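Local coordinates for protein histidine--tRNA ligase (Thermus thermophilus, PDB 1ADJ) that catalyses the ATP-dependent attachment of L-histidine to tRNA(His), yielding histidyl-tRNA(His), AMP and diphosphate, as a homodimeric class II aminoacyl-tRNA synthetase, at residues Val40-Glu45 with Met86-Leu91; Arg287-Ser292 with Arg299-Gly304; Gly392-Lys397 with Glu410-Tyr415. All blocks are in the same frame, centred on the assembly; numbering follows the deposited sequence.

Contact 1 (Val40-Glu45 with Met86-Leu91)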
ATOM      1  N   VAL A  40      -0.435  -9.232  -3.757  1.00 27.31           N
ATOM      2  CA  VAL A  40      -0.208  -7.877  -4.247  1.00 27.07           C
ATOM      3  C   VAL A  40       0.708  -7.912  -5.464  1.00 25.47           C
ATOM      4  O   VAL A  40       1.829  -8.400  -5.383  1.00 30.40           O
ATOM      5  CB  VAL A  40       0.414  -6.980  -3.157  1.00 23.21           C
ATOM      6  CG1 VAL A  40       0.483  -5.551  -3.641  1.00 22.13           C
ATOM      7  CG2 VAL A  40      -0.408  -7.061  -1.879  1.00 19.23           C
ATOM      8  N   THR A  41       0.202  -7.449  -6.599  1.00 24.00           N
ATOM      9  CA  THR A  41       0.976  -7.428  -7.831  1.00 25.70           C
ATOM     10  C   THR A  41       1.706  -6.091  -7.958  1.00 26.22           C
ATOM     11  O   THR A  41       1.311  -5.107  -7.324  1.00 24.03           O
ATOM     12  CB  THR A  41       0.069  -7.637  -9.066  1.00 26.95           C
ATOM     13  OG1 THR A  41      -0.967  -6.646  -9.084  1.00 30.05           O
ATOM     14  CG2 THR A  41      -0.557  -9.005  -9.034  1.00 27.03           C
ATOM     15  N   PRO A  42       2.782  -6.037  -8.771  1.00 25.38           N
ATOM     16  CA  PRO A  42       3.567  -4.815  -8.981  1.00 24.13           C
ATOM     17  C   PRO A  42       2.715  -3.651  -9.478  1.00 25.60           C
ATOM     18  O   PRO A  42       1.629  -3.854 -10.005  1.00 34.04           O
ATOM     19  CB  PRO A  42       4.572  -5.245 -10.037  1.00 23.70           C
ATOM     20  CG  PRO A  42       4.794  -6.678  -9.714  1.00 22.11           C
ATOM     21  CD  PRO A  42       3.394  -7.165  -9.497  1.00 22.98           C
ATOM     22  N   ILE A  43       3.221  -2.436  -9.316  1.00 27.41           N
ATOM     23  CA  ILE A  43       2.516  -1.229  -9.735  1.00 23.77           C
ATOM     24  C   ILE A  43       2.415  -1.141 -11.260  1.00 27.55           C
ATOM     25  O   ILE A  43       1.527  -0.472 -11.793  1.00 28.33           O
ATOM     26  CB  ILE A  43       3.205   0.026  -9.143  1.00 23.55           C
ATOM     27  CG1 ILE A  43       3.000   0.059  -7.626  1.00 20.55           C
ATOM     28  CG2 ILE A  43       2.675   1.306  -9.775  1.00 25.43           C
ATOM     29  CD1 ILE A  43       1.595   0.395  -7.194  1.00 11.42           C
ATOM     30  N   PHE A  44       3.324  -1.806 -11.965  1.00 30.21           N
ATOM     31  CA  PHE A  44       3.297  -1.802 -13.424  1.00 29.29           C
ATOM     32  C   PHE A  44       3.558  -3.190 -13.992  1.00 27.47           C
ATOM     33  O   PHE A  44       4.176  -4.043 -13.340  1.00 25.77           O
ATOM     34  CB  PHE A  44       4.247  -0.743 -14.040  1.00 29.35           C
ATOM     35  CG  PHE A  44       5.644  -0.747 -13.475  1.00 28.78           C
ATOM     36  CD1 PHE A  44       6.512  -1.811 -13.709  1.00 29.96           C
ATOM     37  CD2 PHE A  44       6.092   0.322 -12.707  1.00 31.72           C
ATOM     38  CE1 PHE A  44       7.807  -1.813 -13.188  1.00 32.88           C
ATOM     39  CE2 PHE A  44       7.392   0.334 -12.176  1.00 34.64           C
ATOM     40  CZ  PHE A  44       8.249  -0.738 -12.419  1.00 32.22           C
ATOM     41  N   GLU A  45       3.031  -3.420 -15.189  1.00 27.63           N
ATOM     42  CA  GLU A  45       3.179  -4.691 -15.887  1.00 33.47           C
ATOM     43  C   GLU A  45       3.640  -4.377 -17.309  1.00 36.55           C
ATOM     44  O   GLU A  45       3.660  -3.205 -17.711  1.00 32.82           O
ATOM     45  CB  GLU A  45       1.821  -5.403 -15.978  1.00 32.52           C
ATOM     46  CG  GLU A  45       1.181  -5.803 -14.654  1.00 34.44           C
ATOM     47  CD  GLU A  45       1.626  -7.175 -14.157  1.00 40.15           C
ATOM     48  OE1 GLU A  45       2.262  -7.930 -14.930  1.00 39.92           O
ATOM     49  OE2 GLU A  45       1.324  -7.505 -12.987  1.00 41.08           O
ATOM     50  N   MET A  86      -3.822 -10.147 -11.865  1.00 28.28           N
ATOM     51  CA  MET A  86      -4.104 -11.302 -11.023  1.00 28.86           C
ATOM     52  C   MET A  86      -3.981 -12.575 -11.845  1.00 27.71           C
ATOM     53  O   MET A  86      -3.349 -13.543 -11.413  1.00 28.58           O
ATOM     54  CB  MET A  86      -5.506 -11.200 -10.427  1.00 31.44           C
ATOM     55  CG  MET A  86      -5.709 -10.015  -9.494  1.00 39.31           C
ATOM     56  SD  MET A  86      -4.927 -10.255  -7.894  1.00 49.69           S
ATOM     57  CE  MET A  86      -6.384 -10.264  -6.814  1.00 44.90           C
ATOM     58  N   VAL A  87      -4.556 -12.563 -13.044  1.00 26.86           N
ATOM     59  CA  VAL A  87      -4.502 -13.726 -13.926  1.00 26.84           C
ATOM     60  C   VAL A  87      -3.063 -13.988 -14.363  1.00 25.82           C
ATOM     61  O   VAL A  87      -2.639 -15.145 -14.479  1.00 23.41           O
ATOM     62  CB  VAL A  87      -5.405 -13.534 -15.167  1.00 30.21           C
ATOM     63  CG1 VAL A  87      -5.366 -14.773 -16.042  1.00 24.41           C
ATOM     64  CG2 VAL A  87      -6.837 -13.245 -14.737  1.00 27.91           C
ATOM     65  N   ARG A  88      -2.314 -12.904 -14.572  1.00 29.93           N
ATOM     66  CA  ARG A  88      -0.906 -12.974 -14.977  1.00 25.45           C
ATOM     67  C   ARG A  88      -0.133 -13.653 -13.854  1.00 22.89           C
ATOM     68  O   ARG A  88       0.694 -14.536 -14.098  1.00 18.48           O
ATOM     69  CB  ARG A  88      -0.369 -11.560 -15.231  1.00 27.24           C
ATOM     70  CG  ARG A  88       1.006 -11.474 -15.915  1.00 30.12           C
ATOM     71  CD  ARG A  88       2.173 -11.540 -14.922  1.00 30.23           C
ATOM     72  NE  ARG A  88       2.051 -10.538 -13.866  1.00 27.42           N
ATOM     73  CZ  ARG A  88       2.370 -10.755 -12.595  1.00 26.11           C
ATOM     74  NH1 ARG A  88       2.837 -11.935 -12.214  1.00 23.57           N
ATOM     75  NH2 ARG A  88       2.168  -9.812 -11.697  1.00 25.08           N
ATOM     76  N   ALA A  89      -0.445 -13.266 -12.621  1.00 22.73           N
ATOM     77  CA  ALA A  89       0.190 -13.842 -11.444  1.00 24.68           C
ATOM     78  C   ALA A  89      -0.174 -15.323 -11.331  1.00 27.95           C
ATOM     79  O   ALA A  89       0.695 -16.165 -11.087  1.00 28.77           O
ATOM     80  CB  ALA A  89      -0.244 -13.096 -10.193  1.00 16.08           C
ATOM     81  N   TYR A  90      -1.458 -15.628 -11.509  1.00 29.82           N
ATOM     82  CA  TYR A  90      -1.969 -16.997 -11.439  1.00 31.84           C
ATOM     83  C   TYR A  90      -1.180 -17.877 -12.398  1.00 31.99           C
ATOM     84  O   TYR A  90      -0.693 -18.950 -12.026  1.00 30.03           O
ATOM     85  CB  TYR A  90      -3.458 -17.020 -11.815  1.00 35.42           C
ATOM     86  CG  TYR A  90      -4.117 -18.384 -11.756  1.00 32.51           C
ATOM     87  CD1 TYR A  90      -3.987 -19.290 -12.806  1.00 35.06           C
ATOM     88  CD2 TYR A  90      -4.884 -18.762 -10.656  1.00 34.52           C
ATOM     89  CE1 TYR A  90      -4.602 -20.534 -12.766  1.00 34.46           C
ATOM     90  CE2 TYR A  90      -5.509 -20.008 -10.607  1.00 36.20           C
ATOM     91  CZ  TYR A  90      -5.362 -20.887 -11.665  1.00 37.14           C
ATOM     92  OH  TYR A  90      -5.976 -22.115 -11.633  1.00 38.75           O
ATOM     93  N   LEU A  91      -1.074 -17.416 -13.636  1.00 33.15           N
ATOM     94  CA  LEU A  91      -0.343 -18.131 -14.671  1.00 37.41           C
ATOM     95  C   LEU A  91       1.121 -18.321 -14.273  1.00 38.32           C
ATOM     96  O   LEU A  91       1.599 -19.454 -14.145  1.00 37.79           O
ATOM     97  CB  LEU A  91      -0.431 -17.357 -15.990  1.00 38.78           C
ATOM     98  CG  LEU A  91      -1.466 -17.762 -17.042  1.00 37.04           C
ATOM     99  CD1 LEU A  91      -2.731 -18.286 -16.402  1.00 37.31           C
ATOM    100  CD2 LEU A  91      -1.761 -16.568 -17.938  1.00 33.90           C
TER
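Arg88 on helix 83-92 and Glu45 of strand 44-46 meet in a two-pronged salt bridge. The arginine offers its side-on pair of donors: NE binds Glu45 OE1 at 2.8 Å and NH2 binds Glu45 OE2, also at 2.8 Å. The second bond is the straighter, with an N-H...O angle of 161°; OE2 lies in the guanidinium plane and accepts through its syn lone pair. OE1 is tilted out of that plane, and the two flat groups are nearly coplanar, 29° apart. The Arg88 chain leaves the helix with CG anti to the backbone N (chi1 -169°), then bends at chi2 and chi3, which turns the NE-NH2 edge to the carboxylate.

Two further partners hold NH1: Glu92 one helical turn on and Asp11 of the second subunit. Such a long side chain with five N-H groups suits a place among three carboxylates, and its positive charge probably helps keep the buried Glu45 ionised. A lysine in its place would probably lose the paired grip, leaving one oxygen of Glu45 without its mate and the carboxylate free to turn.

Both segments belong to the catalytic region with its largely antiparallel class II sheet: residues 40-45 lead from strand 37-40, outermost within this chain but paired through Val40 with the second subunit, into the small sheet of strand 44-46. Pro42 is probably the characteristic class II motif 1 proline and packs on Asp11 of the second subunit.

Carbon contacts flank the ion pair. The ring carbon Pro42 CD lies 3.7 Å from Arg88 NH2, approaching the guanidinium obliquely. Thr41 makes the apolar touch, CG2 to Ala89 CB at 4.3 Å, where a small residue lets loop and helix come close; its OG1 bonds weakly to Arg79.

Contact 2 (Arg287-Ser292 with Arg299-Gly304). With HIS (histidine), chain F.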
ATOM      1  N   ARG A 287     -17.698 -12.381 -14.816  1.00 22.08           N
ATOM      2  CA  ARG A 287     -16.906 -13.532 -15.209  1.00 21.89           C
ATOM      3  C   ARG A 287     -16.015 -13.137 -16.384  1.00 24.93           C
ATOM      4  O   ARG A 287     -16.335 -12.197 -17.116  1.00 28.90           O
ATOM      5  CB  ARG A 287     -17.837 -14.686 -15.556  1.00 16.80           C
ATOM      6  CG  ARG A 287     -17.138 -15.994 -15.821  1.00 17.17           C
ATOM      7  CD  ARG A 287     -18.107 -17.145 -15.703  1.00 21.23           C
ATOM      8  NE  ARG A 287     -18.209 -17.665 -14.338  1.00 12.54           N
ATOM      9  CZ  ARG A 287     -17.296 -18.456 -13.786  1.00 21.89           C
ATOM     10  NH1 ARG A 287     -16.209 -18.800 -14.476  1.00 19.18           N
ATOM     11  NH2 ARG A 287     -17.502 -18.972 -12.584  1.00 23.14           N
ATOM     12  N   TYR A 288     -14.898 -13.834 -16.562  1.00 24.28           N
ATOM     13  CA  TYR A 288     -13.972 -13.492 -17.633  1.00 31.08           C
ATOM     14  C   TYR A 288     -13.117 -14.671 -18.087  1.00 35.65           C
ATOM     15  O   TYR A 288     -11.885 -14.621 -18.064  1.00 41.16           O
ATOM     16  CB  TYR A 288     -13.070 -12.325 -17.185  1.00 29.31           C
ATOM     17  CG  TYR A 288     -12.411 -12.567 -15.846  1.00 23.86           C
ATOM     18  CD1 TYR A 288     -11.248 -13.342 -15.748  1.00 21.17           C
ATOM     19  CD2 TYR A 288     -12.994 -12.090 -14.667  1.00 26.83           C
ATOM     20  CE1 TYR A 288     -10.685 -13.646 -14.517  1.00 22.23           C
ATOM     21  CE2 TYR A 288     -12.439 -12.388 -13.422  1.00 25.29           C
ATOM     22  CZ  TYR A 288     -11.287 -13.172 -13.359  1.00 24.55           C
ATOM     23  OH  TYR A 288     -10.764 -13.522 -12.141  1.00 19.83           O
ATOM     24  N   ASP A 289     -13.770 -15.749 -18.484  1.00 41.37           N
ATOM     25  CA  ASP A 289     -13.044 -16.917 -18.970  1.00 45.64           C
ATOM     26  C   ASP A 289     -12.395 -16.510 -20.301  1.00 46.26           C
ATOM     27  O   ASP A 289     -12.937 -15.672 -21.031  1.00 49.30           O
ATOM     28  CB  ASP A 289     -14.016 -18.089 -19.176  1.00 50.30           C
ATOM     29  CG  ASP A 289     -14.824 -18.429 -17.913  1.00 55.00           C
ATOM     30  OD1 ASP A 289     -14.827 -17.647 -16.932  1.00 55.58           O
ATOM     31  OD2 ASP A 289     -15.468 -19.497 -17.900  1.00 56.16           O
ATOM     32  N   GLY A 290     -11.217 -17.045 -20.595  1.00 42.51           N
ATOM     33  CA  GLY A 290     -10.573 -16.690 -21.846  1.00 43.66           C
ATOM     34  C   GLY A 290      -9.508 -15.622 -21.707  1.00 46.88           C
ATOM     35  O   GLY A 290      -8.639 -15.500 -22.577  1.00 50.44           O
ATOM     36  N   LEU A 291      -9.560 -14.857 -20.614  1.00 45.64           N
ATOM     37  CA  LEU A 291      -8.571 -13.807 -20.350  1.00 40.50           C
ATOM     38  C   LEU A 291      -7.174 -14.415 -20.234  1.00 39.20           C
ATOM     39  O   LEU A 291      -6.209 -13.905 -20.815  1.00 40.64           O
ATOM     40  CB  LEU A 291      -8.922 -13.043 -19.068  1.00 31.37           C
ATOM     41  CG  LEU A 291      -7.912 -12.016 -18.559  1.00 29.22           C
ATOM     42  CD1 LEU A 291      -7.588 -11.013 -19.641  1.00 33.21           C
ATOM     43  CD2 LEU A 291      -8.469 -11.315 -17.349  1.00 28.23           C
ATOM     44  N   SER A 292      -7.074 -15.525 -19.510  1.00 35.09           N
ATOM     45  CA  SER A 292      -5.798 -16.202 -19.341  1.00 41.57           C
ATOM     46  C   SER A 292      -5.210 -16.567 -20.700  1.00 46.15           C
ATOM     47  O   SER A 292      -4.006 -16.420 -20.932  1.00 50.47           O
ATOM     48  CB  SER A 292      -5.982 -17.458 -18.494  1.00 38.80           C
ATOM     49  OG  SER A 292      -7.031 -18.256 -19.011  1.00 50.59           O
ATOM     50  N   ARG A 299      -6.805 -22.441 -20.585  1.00 48.03           N
ATOM     51  CA  ARG A 299      -8.111 -21.897 -20.252  1.00 44.18           C
ATOM     52  C   ARG A 299      -8.244 -21.925 -18.739  1.00 43.16           C
ATOM     53  O   ARG A 299      -8.024 -22.959 -18.104  1.00 41.53           O
ATOM     54  CB  ARG A 299      -9.249 -22.708 -20.878  1.00 46.90           C
ATOM     55  CG  ARG A 299     -10.613 -22.100 -20.591  1.00 48.58           C
ATOM     56  CD  ARG A 299     -11.743 -22.754 -21.355  1.00 57.50           C
ATOM     57  NE  ARG A 299     -12.942 -21.913 -21.321  1.00 62.62           N
ATOM     58  CZ  ARG A 299     -13.119 -20.821 -22.067  1.00 63.18           C
ATOM     59  NH1 ARG A 299     -12.181 -20.426 -22.922  1.00 61.94           N
ATOM     60  NH2 ARG A 299     -14.226 -20.099 -21.938  1.00 61.09           N
ATOM     61  N   VAL A 300      -8.523 -20.766 -18.161  1.00 40.28           N
ATOM     62  CA  VAL A 300      -8.707 -20.655 -16.727  1.00 37.48           C
ATOM     63  C   VAL A 300      -9.921 -19.762 -16.515  1.00 37.25           C
ATOM     64  O   VAL A 300      -9.905 -18.577 -16.857  1.00 39.20           O
ATOM     65  CB  VAL A 300      -7.486 -20.025 -16.028  1.00 39.10           C
ATOM     66  CG1 VAL A 300      -7.725 -19.960 -14.526  1.00 40.70           C
ATOM     67  CG2 VAL A 300      -6.226 -20.823 -16.331  1.00 39.59           C
ATOM     68  N   PRO A 301     -11.036 -20.356 -16.073  1.00 34.71           N
ATOM     69  CA  PRO A 301     -12.262 -19.593 -15.830  1.00 33.09           C
ATOM     70  C   PRO A 301     -12.065 -18.701 -14.602  1.00 32.25           C
ATOM     71  O   PRO A 301     -11.224 -19.005 -13.742  1.00 28.48           O
ATOM     72  CB  PRO A 301     -13.294 -20.690 -15.545  1.00 30.37           C
ATOM     73  CG  PRO A 301     -12.735 -21.902 -16.238  1.00 30.71           C
ATOM     74  CD  PRO A 301     -11.278 -21.802 -15.926  1.00 29.36           C
ATOM     75  N   GLY A 302     -12.847 -17.628 -14.499  1.00 26.91           N
ATOM     76  CA  GLY A 302     -12.725 -16.756 -13.351  1.00 20.75           C
ATOM     77  C   GLY A 302     -13.814 -15.717 -13.227  1.00 23.51           C
ATOM     78  O   GLY A 302     -14.418 -15.303 -14.217  1.00 30.92           O
ATOM     79  N   VAL A 303     -14.090 -15.327 -11.990  1.00 22.11           N
ATOM     80  CA  VAL A 303     -15.079 -14.300 -11.679  1.00 21.87           C
ATOM     81  C   VAL A 303     -14.452 -13.472 -10.577  1.00 24.02           C
ATOM     82  O   VAL A 303     -13.591 -13.953  -9.840  1.00 27.79           O
ATOM     83  CB  VAL A 303     -16.386 -14.852 -11.039  1.00 23.14           C
ATOM     84  CG1 VAL A 303     -17.583 -14.403 -11.830  1.00 15.16           C
ATOM     85  CG2 VAL A 303     -16.334 -16.348 -10.840  1.00 19.73           C
ATOM     86  N   GLY A 304     -14.923 -12.250 -10.415  1.00 20.71           N
ATOM     87  CA  GLY A 304     -14.403 -11.416  -9.359  1.00 22.81           C
ATOM     88  C   GLY A 304     -15.066 -10.065  -9.396  1.00 23.64           C
ATOM     89  O   GLY A 304     -15.993  -9.837 -10.174  1.00 28.91           O
TER
HETATM   90  N   HIS F 423     -11.215  -5.531 -13.178  1.00 27.09           N
HETATM   91  CA  HIS F 423     -12.566  -5.066 -12.882  1.00 30.20           C
HETATM   92  C   HIS F 423     -12.632  -3.551 -12.729  1.00 29.36           C
HETATM   93  O   HIS F 423     -11.577  -2.912 -12.910  1.00 32.55           O
HETATM   94  CB  HIS F 423     -13.105  -5.763 -11.625  1.00 30.36           C
HETATM   95  CG  HIS F 423     -13.222  -7.246 -11.772  1.00 29.21           C
HETATM   96  ND1 HIS F 423     -13.845  -7.835 -12.849  1.00 28.65           N
HETATM   97  CD2 HIS F 423     -12.744  -8.261 -11.015  1.00 30.75           C
HETATM   98  CE1 HIS F 423     -13.743  -9.146 -12.755  1.00 31.98           C
HETATM   99  NE2 HIS F 423     -13.080  -9.431 -11.651  1.00 30.58           N
HETATM  100  OXT HIS F 423     -13.731  -3.012 -12.463  1.00 27.28           O
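The glycine-rich signature of histidyl-tRNA synthetases, to which residues 287-292 probably belong, meets strand 302-308, probably the start of class II motif 3, beside the bound histidine. Strands 281-287 and 302-308 are antiparallel neighbours, and the chain between them turns through the short helix 291-294. Arg287 and Val303 form a non-hydrogen-bonded pair, their CA atoms 4.0 Å apart. Tyr288 N then donates to Gly302 O at 2.8 Å.

Gly302 suits its place because the Tyr288 ring lies against its backbone: its CA sits over the ring face, 4.2 Å from the centroid in a CH-pi contact, and a CB would clash with Tyr288 CE1. The ring is put there by a chi1 of 51°, with CG between the backbone N and the carbonyl carbon. Its CE2 also lies 3.5 Å from NE2 of the bound histidine, whose nearest protein atom in these segments is Gly304 C; a side chain at Gly304 would strike the ligand.

Asp289 OD1 accepts twice. Arg287 NH1 reaches its syn lone pair at 3.0 Å as part of a salt bridge, while Gly302 N, at 3.1 Å, comes from above the carboxylate plane. Val303 CG2 covers a face of the same guanidinium, and Asp140 holds its NH2. Gly290, third residue of a type II turn from Tyr288 to Leu291, is the helix N-cap, and its positive phi (99°) favours glycine.

Strand 302-308 is flanked in the sheet by 123-132 on its other side, Val303 packs on helix 137-153, and helix 83-92 lies against Tyr288, Leu291, Ser292 and Val300.

Contact 3 (Gly392-Lys397 with Glu410-Tyr415)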
ATOM      1  N   GLY A 392      15.235  14.389  40.140  1.00 58.34           N
ATOM      2  CA  GLY A 392      15.080  13.170  39.360  1.00 55.64           C
ATOM      3  C   GLY A 392      13.631  12.730  39.340  1.00 52.24           C
ATOM      4  O   GLY A 392      13.326  11.533  39.267  1.00 48.75           O
ATOM      5  N   GLU A 393      12.741  13.718  39.368  1.00 51.26           N
ATOM      6  CA  GLU A 393      11.307  13.483  39.376  1.00 51.42           C
ATOM      7  C   GLU A 393      10.622  14.163  38.196  1.00 46.62           C
ATOM      8  O   GLU A 393      11.269  14.818  37.382  1.00 45.77           O
ATOM      9  CB  GLU A 393      10.711  14.000  40.692  1.00 55.74           C
ATOM     10  CG  GLU A 393      11.351  13.400  41.946  1.00 59.85           C
ATOM     11  CD  GLU A 393      10.823  14.003  43.241  1.00 61.15           C
ATOM     12  OE1 GLU A 393      10.586  15.231  43.283  1.00 62.28           O
ATOM     13  OE2 GLU A 393      10.656  13.248  44.225  1.00 60.79           O
ATOM     14  N   VAL A 394       9.311  13.978  38.104  1.00 44.97           N
ATOM     15  CA  VAL A 394       8.498  14.567  37.048  1.00 43.01           C
ATOM     16  C   VAL A 394       7.150  14.928  37.668  1.00 43.99           C
ATOM     17  O   VAL A 394       6.630  14.187  38.509  1.00 43.15           O
ATOM     18  CB  VAL A 394       8.221  13.557  35.914  1.00 39.73           C
ATOM     19  CG1 VAL A 394       7.547  14.259  34.739  1.00 40.23           C
ATOM     20  CG2 VAL A 394       9.501  12.869  35.484  1.00 35.33           C
ATOM     21  N   THR A 395       6.596  16.071  37.280  1.00 42.88           N
ATOM     22  CA  THR A 395       5.300  16.481  37.799  1.00 40.13           C
ATOM     23  C   THR A 395       4.226  16.166  36.765  1.00 38.80           C
ATOM     24  O   THR A 395       4.127  16.838  35.740  1.00 39.43           O
ATOM     25  CB  THR A 395       5.280  17.980  38.134  1.00 39.35           C
ATOM     26  OG1 THR A 395       6.226  18.241  39.173  1.00 40.75           O
ATOM     27  CG2 THR A 395       3.905  18.407  38.610  1.00 42.39           C
ATOM     28  N   LEU A 396       3.462  15.107  37.011  1.00 36.92           N
ATOM     29  CA  LEU A 396       2.398  14.699  36.104  1.00 34.53           C
ATOM     30  C   LEU A 396       1.065  15.328  36.480  1.00 35.37           C
ATOM     31  O   LEU A 396       0.802  15.592  37.654  1.00 36.83           O
ATOM     32  CB  LEU A 396       2.276  13.176  36.089  1.00 34.02           C
ATOM     33  CG  LEU A 396       3.514  12.436  35.588  1.00 30.04           C
ATOM     34  CD1 LEU A 396       3.268  10.940  35.654  1.00 31.98           C
ATOM     35  CD2 LEU A 396       3.830  12.869  34.169  1.00 28.67           C
ATOM     36  N   LYS A 397       0.212  15.540  35.489  1.00 34.83           N
ATOM     37  CA  LYS A 397      -1.087  16.143  35.725  1.00 36.22           C
ATOM     38  C   LYS A 397      -2.095  15.560  34.756  1.00 39.41           C
ATOM     39  O   LYS A 397      -1.951  15.744  33.540  1.00 39.73           O
ATOM     40  CB  LYS A 397      -0.993  17.655  35.508  1.00 34.50           C
ATOM     41  CG  LYS A 397      -2.237  18.462  35.874  1.00 29.99           C
ATOM     42  CD  LYS A 397      -2.087  19.885  35.374  1.00 31.55           C
ATOM     43  CE  LYS A 397      -3.082  20.829  35.997  1.00 38.78           C
ATOM     44  NZ  LYS A 397      -2.778  21.076  37.433  1.00 45.28           N
ATOM     45  N   GLU A 410      11.304   6.740  37.619  1.00 51.06           N
ATOM     46  CA  GLU A 410      11.044   5.297  37.629  1.00 53.97           C
ATOM     47  C   GLU A 410       9.569   5.004  37.819  1.00 53.90           C
ATOM     48  O   GLU A 410       9.024   4.101  37.189  1.00 55.93           O
ATOM     49  CB  GLU A 410      11.790   4.587  38.764  1.00 59.14           C
ATOM     50  CG  GLU A 410      13.255   4.929  38.923  1.00 74.53           C
ATOM     51  CD  GLU A 410      13.490   5.993  39.980  1.00 81.65           C
ATOM     52  OE1 GLU A 410      13.515   5.646  41.185  1.00 84.93           O
ATOM     53  OE2 GLU A 410      13.644   7.176  39.604  1.00 86.36           O
ATOM     54  N   GLU A 411       8.940   5.750  38.721  1.00 54.21           N
ATOM     55  CA  GLU A 411       7.525   5.572  39.030  1.00 56.19           C
ATOM     56  C   GLU A 411       6.561   6.006  37.903  1.00 54.87           C
ATOM     57  O   GLU A 411       5.382   5.625  37.915  1.00 54.33           O
ATOM     58  CB  GLU A 411       7.186   6.305  40.349  1.00 57.29           C
ATOM     59  CG  GLU A 411       8.028   5.865  41.564  1.00 62.74           C
ATOM     60  CD  GLU A 411       7.599   6.499  42.901  1.00 65.48           C
ATOM     61  OE1 GLU A 411       6.544   6.107  43.445  1.00 66.95           O
ATOM     62  OE2 GLU A 411       8.338   7.360  43.434  1.00 61.22           O
ATOM     63  N   VAL A 412       7.077   6.731  36.904  1.00 48.94           N
ATOM     64  CA  VAL A 412       6.270   7.248  35.794  1.00 44.82           C
ATOM     65  C   VAL A 412       5.647   6.227  34.829  1.00 44.18           C
ATOM     66  O   VAL A 412       4.443   6.284  34.567  1.00 40.95           O
ATOM     67  CB  VAL A 412       7.047   8.330  34.992  1.00 42.53           C
ATOM     68  CG1 VAL A 412       6.167   8.922  33.891  1.00 38.34           C
ATOM     69  CG2 VAL A 412       7.528   9.427  35.926  1.00 35.09           C
ATOM     70  N   PRO A 413       6.449   5.300  34.273  1.00 44.17           N
ATOM     71  CA  PRO A 413       5.880   4.316  33.345  1.00 46.11           C
ATOM     72  C   PRO A 413       4.731   3.527  33.969  1.00 48.66           C
ATOM     73  O   PRO A 413       3.654   3.395  33.378  1.00 49.16           O
ATOM     74  CB  PRO A 413       7.074   3.414  33.038  1.00 42.82           C
ATOM     75  CG  PRO A 413       8.225   4.343  33.134  1.00 44.22           C
ATOM     76  CD  PRO A 413       7.906   5.120  34.387  1.00 43.29           C
ATOM     77  N   GLY A 414       4.966   3.033  35.179  1.00 48.08           N
ATOM     78  CA  GLY A 414       3.968   2.256  35.884  1.00 46.79           C
ATOM     79  C   GLY A 414       2.719   3.046  36.209  1.00 46.88           C
ATOM     80  O   GLY A 414       1.608   2.594  35.930  1.00 51.03           O
ATOM     81  N   TYR A 415       2.891   4.229  36.783  1.00 45.46           N
ATOM     82  CA  TYR A 415       1.763   5.079  37.146  1.00 45.41           C
ATOM     83  C   TYR A 415       0.881   5.388  35.939  1.00 49.91           C
ATOM     84  O   TYR A 415      -0.346   5.288  36.014  1.00 54.96           O
ATOM     85  CB  TYR A 415       2.266   6.383  37.765  1.00 45.28           C
ATOM     86  CG  TYR A 415       1.176   7.368  38.118  1.00 48.89           C
ATOM     87  CD1 TYR A 415       0.715   8.295  37.180  1.00 54.05           C
ATOM     88  CD2 TYR A 415       0.619   7.394  39.396  1.00 50.50           C
ATOM     89  CE1 TYR A 415      -0.278   9.229  37.510  1.00 56.34           C
ATOM     90  CE2 TYR A 415      -0.373   8.322  39.739  1.00 51.37           C
ATOM     91  CZ  TYR A 415      -0.816   9.238  38.792  1.00 55.59           C
ATOM     92  OH  TYR A 415      -1.784  10.165  39.127  1.00 50.97           O
TER
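Strand 393-397 and helix 411-415 run in broadly the same direction, their axes 33° apart and 10.2 Å from each other at closest approach, with the CA atoms of Val394 and Val412 the nearest pair. This is helix-on-sheet packing in the anticodon-binding domain, an alpha/beta fold in which the C-terminal helix 411-420 lies against a mixed five-stranded sheet after the hairpin of strands 393-398 and 404-408.

The side chains carrying the contact are apolar. Alternate strand residues, Val394 and Leu396, point at the helix, and Val412 receives both by dividing its two methyls between them. Its CG1 is anti to the backbone N (chi1 -177°) and meets Leu396 CD1 at 3.9 Å; CG2 turns to Val394 CG2, 4.0 Å away, the two valine side chains crossing at about a right angle. Beta-branched valines suit these positions, being short enough to let strand and helix approach, and Val412 uses both methyls. The longer leucine extends CD1 to both Val412 and Tyr415, one turn further along the helix.

Around this patch, Leu347 of helix 338-351 packs on Val394, and Val405 and Leu407 of strand 404-408 lie against Tyr415. Gly392, the first residue after helix 386-391 to leave helical geometry, has a positive phi that favours glycine. Leu396 and Tyr415 slide past each other in opposite directions, with Leu396 CD1 placed obliquely to the aromatic ring, 4.0 Å from Tyr415 CD1.

From the N terminus the contacts follow one another in series, none nesting in or crossing another. Contact 1 closes a loop of 40 residues that includes two strands of the small sheet, tying its first strand to helix 83-92 at the dimer interface. Contact 2 closes a connection of six residues between neighbouring strands of the large catalytic sheet. These two touch: Val87 and Tyr90 of the helix pack on Leu291, Ser292 and Val300, so helix 83-92 joins both. Contact 3 closes a loop of 12 residues holding strand 404-408, bringing the C-terminal helix back onto strand 393-398 in the anticodon-binding domain, its nearest atoms about 37 Å from contact 1 and about 49 Å from contact 2.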